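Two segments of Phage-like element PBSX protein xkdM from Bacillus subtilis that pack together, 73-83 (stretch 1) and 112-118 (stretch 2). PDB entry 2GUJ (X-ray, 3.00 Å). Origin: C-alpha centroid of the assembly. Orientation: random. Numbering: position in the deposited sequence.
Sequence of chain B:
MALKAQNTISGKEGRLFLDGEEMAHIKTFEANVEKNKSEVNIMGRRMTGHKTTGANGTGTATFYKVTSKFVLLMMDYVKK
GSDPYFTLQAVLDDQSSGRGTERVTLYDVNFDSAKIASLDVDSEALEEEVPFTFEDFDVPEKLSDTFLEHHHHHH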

ATOM      1  N   LEU B  73     -23.451  10.668   4.100  1.00 22.69           N
ATOM      2  CA  LEU B  73     -23.158  11.439   2.912  1.00 21.90           C
ATOM      3  C   LEU B  73     -22.537  10.511   1.877  1.00 23.65           C
ATOM      4  O   LEU B  73     -23.072  10.341   0.780  1.00 22.31           O
ATOM      5  CB  LEU B  73     -22.213  12.596   3.230  1.00 23.28           C
ATOM      6  CG  LEU B  73     -21.975  13.555   2.055  1.00 20.77           C
ATOM      7  CD1 LEU B  73     -20.960  12.967   1.082  1.00 19.75           C
ATOM      8  CD2 LEU B  73     -23.308  13.835   1.355  1.00 18.62           C
HETATM    9  N   MSE B  74     -21.417   9.894   2.236  1.00 35.12           N
HETATM   10  CA  MSE B  74     -20.737   8.985   1.329  1.00 37.39           C
HETATM   11  C   MSE B  74     -21.695   7.965   0.744  1.00 39.23           C
HETATM   12  O   MSE B  74     -21.584   7.615  -0.420  1.00 39.31           O
HETATM   13  CB  MSE B  74     -19.602   8.264   2.052  1.00 44.04           C
HETATM   14  CG  MSE B  74     -18.427   9.157   2.410  1.00 46.68           C
HETATM   15 SE   MSE B  74     -17.826  10.226   0.879  1.00 50.03          SE
HETATM   16  CE  MSE B  74     -17.329   8.795  -0.351  1.00 44.36           C
HETATM   17  N   MSE B  75     -22.641   7.492   1.546  1.00 46.17           N
HETATM   18  CA  MSE B  75     -23.593   6.503   1.061  1.00 48.30           C
HETATM   19  C   MSE B  75     -24.350   7.069  -0.130  1.00 48.21           C
HETATM   20  O   MSE B  75     -24.436   6.440  -1.180  1.00 48.66           O
HETATM   21  CB  MSE B  75     -24.583   6.135   2.160  1.00 59.42           C
HETATM   22  CG  MSE B  75     -25.293   4.808   1.929  1.00 63.66           C
HETATM   23 SE   MSE B  75     -24.056   3.298   2.101  1.00 70.00          SE
HETATM   24  CE  MSE B  75     -24.166   2.955   4.023  1.00 65.46           C
ATOM     25  N   ASP B  76     -24.895   8.267   0.041  1.00 31.52           N
ATOM     26  CA  ASP B  76     -25.640   8.910  -1.026  1.00 30.47           C
ATOM     27  C   ASP B  76     -24.780   8.998  -2.271  1.00 28.45           C
ATOM     28  O   ASP B  76     -25.294   9.061  -3.392  1.00 28.26           O
ATOM     29  CB  ASP B  76     -26.095  10.302  -0.590  1.00 65.79           C
ATOM     30  CG  ASP B  76     -27.595  10.375  -0.346  1.00 70.00           C
ATOM     31  OD1 ASP B  76     -28.093   9.708   0.590  1.00 70.00           O
ATOM     32  OD2 ASP B  76     -28.279  11.100  -1.102  1.00 70.00           O
ATOM     33  N   TYR B  77     -23.466   8.987  -2.071  1.00 55.80           N
ATOM     34  CA  TYR B  77     -22.545   9.063  -3.196  1.00 51.37           C
ATOM     35  C   TYR B  77     -22.373   7.726  -3.891  1.00 49.46           C
ATOM     36  O   TYR B  77     -22.500   7.629  -5.116  1.00 48.45           O
ATOM     37  CB  TYR B  77     -21.191   9.596  -2.742  1.00 23.11           C
ATOM     38  CG  TYR B  77     -20.998  11.046  -3.103  1.00 20.39           C
ATOM     39  CD1 TYR B  77     -21.098  11.464  -4.423  1.00 19.59           C
ATOM     40  CD2 TYR B  77     -20.659  11.993  -2.141  1.00 19.49           C
ATOM     41  CE1 TYR B  77     -20.858  12.777  -4.783  1.00 18.74           C
ATOM     42  CE2 TYR B  77     -20.414  13.322  -2.490  1.00 17.92           C
ATOM     43  CZ  TYR B  77     -20.511  13.701  -3.819  1.00 17.69           C
ATOM     44  OH  TYR B  77     -20.229  14.991  -4.194  1.00 18.47           O
ATOM     45  N   VAL B  78     -22.089   6.693  -3.109  1.00 36.71           N
ATOM     46  CA  VAL B  78     -21.909   5.374  -3.686  1.00 35.65           C
ATOM     47  C   VAL B  78     -23.229   4.948  -4.286  1.00 37.78           C
ATOM     48  O   VAL B  78     -23.264   4.106  -5.176  1.00 38.90           O
ATOM     49  CB  VAL B  78     -21.444   4.347  -2.646  1.00 14.16           C
ATOM     50  CG1 VAL B  78     -22.390   4.326  -1.469  1.00 14.51           C
ATOM     51  CG2 VAL B  78     -21.339   2.990  -3.293  1.00 10.00           C
ATOM     52  N   LYS B  79     -24.318   5.532  -3.799  1.00 26.98           N
ATOM     53  CA  LYS B  79     -25.625   5.211  -4.351  1.00 27.21           C
ATOM     54  C   LYS B  79     -25.528   5.593  -5.825  1.00 27.50           C
ATOM     55  O   LYS B  79     -25.649   4.740  -6.708  1.00 25.67           O
ATOM     56  CB  LYS B  79     -26.727   6.045  -3.696  1.00 56.22           C
ATOM     57  CG  LYS B  79     -26.950   5.830  -2.204  1.00 60.28           C
ATOM     58  CD  LYS B  79     -28.051   6.788  -1.698  1.00 63.66           C
ATOM     59  CE  LYS B  79     -28.435   6.554  -0.233  1.00 64.68           C
ATOM     60  NZ  LYS B  79     -29.545   7.457   0.211  1.00 63.60           N
ATOM     61  N   LYS B  80     -25.276   6.881  -6.078  1.00 30.81           N
ATOM     62  CA  LYS B  80     -25.163   7.391  -7.442  1.00 30.52           C
ATOM     63  C   LYS B  80     -23.954   6.749  -8.107  1.00 30.07           C
ATOM     64  O   LYS B  80     -23.642   7.005  -9.272  1.00 29.65           O
ATOM     65  CB  LYS B  80     -25.065   8.932  -7.440  1.00 53.43           C
ATOM     66  CG  LYS B  80     -23.715   9.535  -7.045  1.00 56.90           C
ATOM     67  CD  LYS B  80     -23.793  11.067  -6.865  1.00 57.82           C
ATOM     68  CE  LYS B  80     -24.527  11.440  -5.567  1.00 58.24           C
ATOM     69  NZ  LYS B  80     -24.431  12.889  -5.188  1.00 57.07           N
ATOM     70  N   GLY B  81     -23.288   5.898  -7.337  1.00 23.60           N
ATOM     71  CA  GLY B  81     -22.142   5.171  -7.833  1.00 24.00           C
ATOM     72  C   GLY B  81     -21.005   6.026  -8.314  1.00 24.15           C
ATOM     73  O   GLY B  81     -20.471   5.819  -9.403  1.00 24.53           O
ATOM     74  N   SER B  82     -20.627   7.002  -7.506  1.00 28.32           N
ATOM     75  CA  SER B  82     -19.519   7.850  -7.883  1.00 27.41           C
ATOM     76  C   SER B  82     -18.605   8.091  -6.698  1.00 27.06           C
ATOM     77  O   SER B  82     -18.998   7.908  -5.546  1.00 26.02           O
ATOM     78  CB  SER B  82     -20.022   9.179  -8.446  1.00 13.53           C
ATOM     79  OG  SER B  82     -19.896   9.206  -9.858  1.00 13.19           O
ATOM     80  N   ASP B  83     -17.370   8.465  -6.999  1.00 43.05           N
ATOM     81  CA  ASP B  83     -16.389   8.760  -5.975  1.00 43.71           C
ATOM     82  C   ASP B  83     -16.051  10.224  -6.108  1.00 42.57           C
ATOM     83  O   ASP B  83     -15.625  10.681  -7.167  1.00 43.46           O
ATOM     84  CB  ASP B  83     -15.137   7.915  -6.151  1.00 33.89           C
ATOM     85  CG  ASP B  83     -15.336   6.495  -5.682  1.00 37.70           C
ATOM     86  OD1 ASP B  83     -15.997   6.311  -4.633  1.00 38.14           O
ATOM     87  OD2 ASP B  83     -14.822   5.566  -6.351  1.00 38.77           O
ATOM     88  N   ASP B 112     -12.671   5.084  -2.219  1.00 22.41           N
ATOM     89  CA  ASP B 112     -13.841   4.391  -2.730  1.00 23.83           C
ATOM     90  C   ASP B 112     -14.916   4.669  -1.680  1.00 23.37           C
ATOM     91  O   ASP B 112     -14.744   4.368  -0.496  1.00 22.38           O
ATOM     92  CB  ASP B 112     -13.558   2.886  -2.853  1.00 25.04           C
ATOM     93  CG  ASP B 112     -14.758   2.092  -3.376  1.00 26.09           C
ATOM     94  OD1 ASP B 112     -15.271   2.386  -4.478  1.00 26.34           O
ATOM     95  OD2 ASP B 112     -15.192   1.152  -2.682  1.00 27.50           O
ATOM     96  N   SER B 113     -16.010   5.272  -2.122  1.00 20.66           N
ATOM     97  CA  SER B 113     -17.112   5.622  -1.237  1.00 22.89           C
ATOM     98  C   SER B 113     -17.411   4.515  -0.244  1.00 24.93           C
ATOM     99  O   SER B 113     -17.226   4.678   0.962  1.00 26.06           O
ATOM    100  CB  SER B 113     -18.349   5.894  -2.071  1.00 36.16           C
ATOM    101  OG  SER B 113     -18.037   6.794  -3.109  1.00 37.50           O
ATOM    102  N   ALA B 114     -17.887   3.395  -0.780  1.00 22.54           N
ATOM    103  CA  ALA B 114     -18.235   2.224   0.009  1.00 22.90           C
ATOM    104  C   ALA B 114     -17.218   1.996   1.110  1.00 22.95           C
ATOM    105  O   ALA B 114     -17.572   1.864   2.288  1.00 22.83           O
ATOM    106  CB  ALA B 114     -18.297   0.996  -0.883  1.00 29.47           C
ATOM    107  N   LYS B 115     -15.950   1.939   0.713  1.00 21.78           N
ATOM    108  CA  LYS B 115     -14.865   1.723   1.666  1.00 22.60           C
ATOM    109  C   LYS B 115     -15.000   2.659   2.855  1.00 21.60           C
ATOM    110  O   LYS B 115     -14.658   2.292   3.980  1.00 19.38           O
ATOM    111  CB  LYS B 115     -13.509   1.926   0.987  1.00 40.08           C
ATOM    112  CG  LYS B 115     -12.969   0.673   0.269  1.00 41.92           C
ATOM    113  CD  LYS B 115     -11.952   1.044  -0.802  1.00 44.51           C
ATOM    114  CE  LYS B 115     -10.885   1.989  -0.255  1.00 46.85           C
ATOM    115  NZ  LYS B 115      -9.898   2.423  -1.286  1.00 47.94           N
ATOM    116  N   ILE B 116     -15.506   3.864   2.614  1.00 35.28           N
ATOM    117  CA  ILE B 116     -15.684   4.808   3.703  1.00 37.39           C
ATOM    118  C   ILE B 116     -16.951   4.536   4.513  1.00 39.06           C
ATOM    119  O   ILE B 116     -16.919   4.570   5.743  1.00 39.68           O
ATOM    120  CB  ILE B 116     -15.724   6.246   3.209  1.00 24.28           C
ATOM    121  CG1 ILE B 116     -14.595   6.481   2.215  1.00 25.46           C
ATOM    122  CG2 ILE B 116     -15.539   7.189   4.388  1.00 23.80           C
ATOM    123  CD1 ILE B 116     -14.621   7.866   1.596  1.00 26.54           C
ATOM    124  N   ALA B 117     -18.057   4.254   3.828  1.00 28.10           N
ATOM    125  CA  ALA B 117     -19.316   3.954   4.501  1.00 30.17           C
ATOM    126  C   ALA B 117     -19.095   2.795   5.463  1.00 32.83           C
ATOM    127  O   ALA B 117     -19.721   2.710   6.522  1.00 33.28           O
ATOM    128  CB  ALA B 117     -20.371   3.576   3.483  1.00 19.07           C
ATOM    129  N   SER B 118     -18.183   1.907   5.086  1.00 24.02           N
ATOM    130  CA  SER B 118     -17.862   0.728   5.885  1.00 26.66           C
ATOM    131  C   SER B 118     -17.110   1.023   7.186  1.00 28.69           C
ATOM    132  O   SER B 118     -16.821   0.112   7.966  1.00 27.72           O
ATOM    133  CB  SER B 118     -17.054  -0.259   5.034  1.00 69.81           C
ATOM    134  OG  SER B 118     -16.426  -1.253   5.829  1.00 70.00           O
TER

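What holds the two stretches together most firmly? The carboxylate of D83 reaches the start of the second helix, where the backbone S113 N donates to D83 OD1 at 2.7 Å with a nearly straight geometry. The first amides of a helix have no carbonyl of an earlier turn to bond, so an acceptor supplied from the other stretch satisfies one of them. The S113 hydroxyl sits in the same pocket: S113 OG lies 2.6 Å from D83 OD1 and 2.8 Å from S82 O. Its single proton can serve either acceptor, and the model leaves that choice open.

Does every polar neighbour here help? D83 OD2 and D112 OD1 are 3.7 Å apart, a proximity of like charges that should cost some of the energy gained at S113.

How does the first stretch bring D83 into place? Its helix ends at K79, and G81 then leaves helical geometry with positive phi, a conformation that favours glycine. S82 N still bonds back to Y77 O at 3.1 Å, and the chain continues to S82 and D83 beside S113.

How do the helices run beside each other? They are roughly antiparallel, at 147° between their directions, and their axes approach to 8.5 Å. V78 lies near S113, with CA atoms 5.4 Å apart, and M75 near A117 at 6.1 Å. At this closest register V78 CB meets S113 CB at 3.5 Å.

Which apolar side chains fill the gap? Selenomethionine M74, buried and pointing toward the second helix, places CE 3.3 Å from S113 CA and 3.5 Å from I116 CD1. The CB of M75, also selenomethionine, points away, yet its chain bends back so that M75 CE reaches A117 CB at 3.9 Å. V78 CG2 adds a looser contact with A114 CB at 4.4 Å.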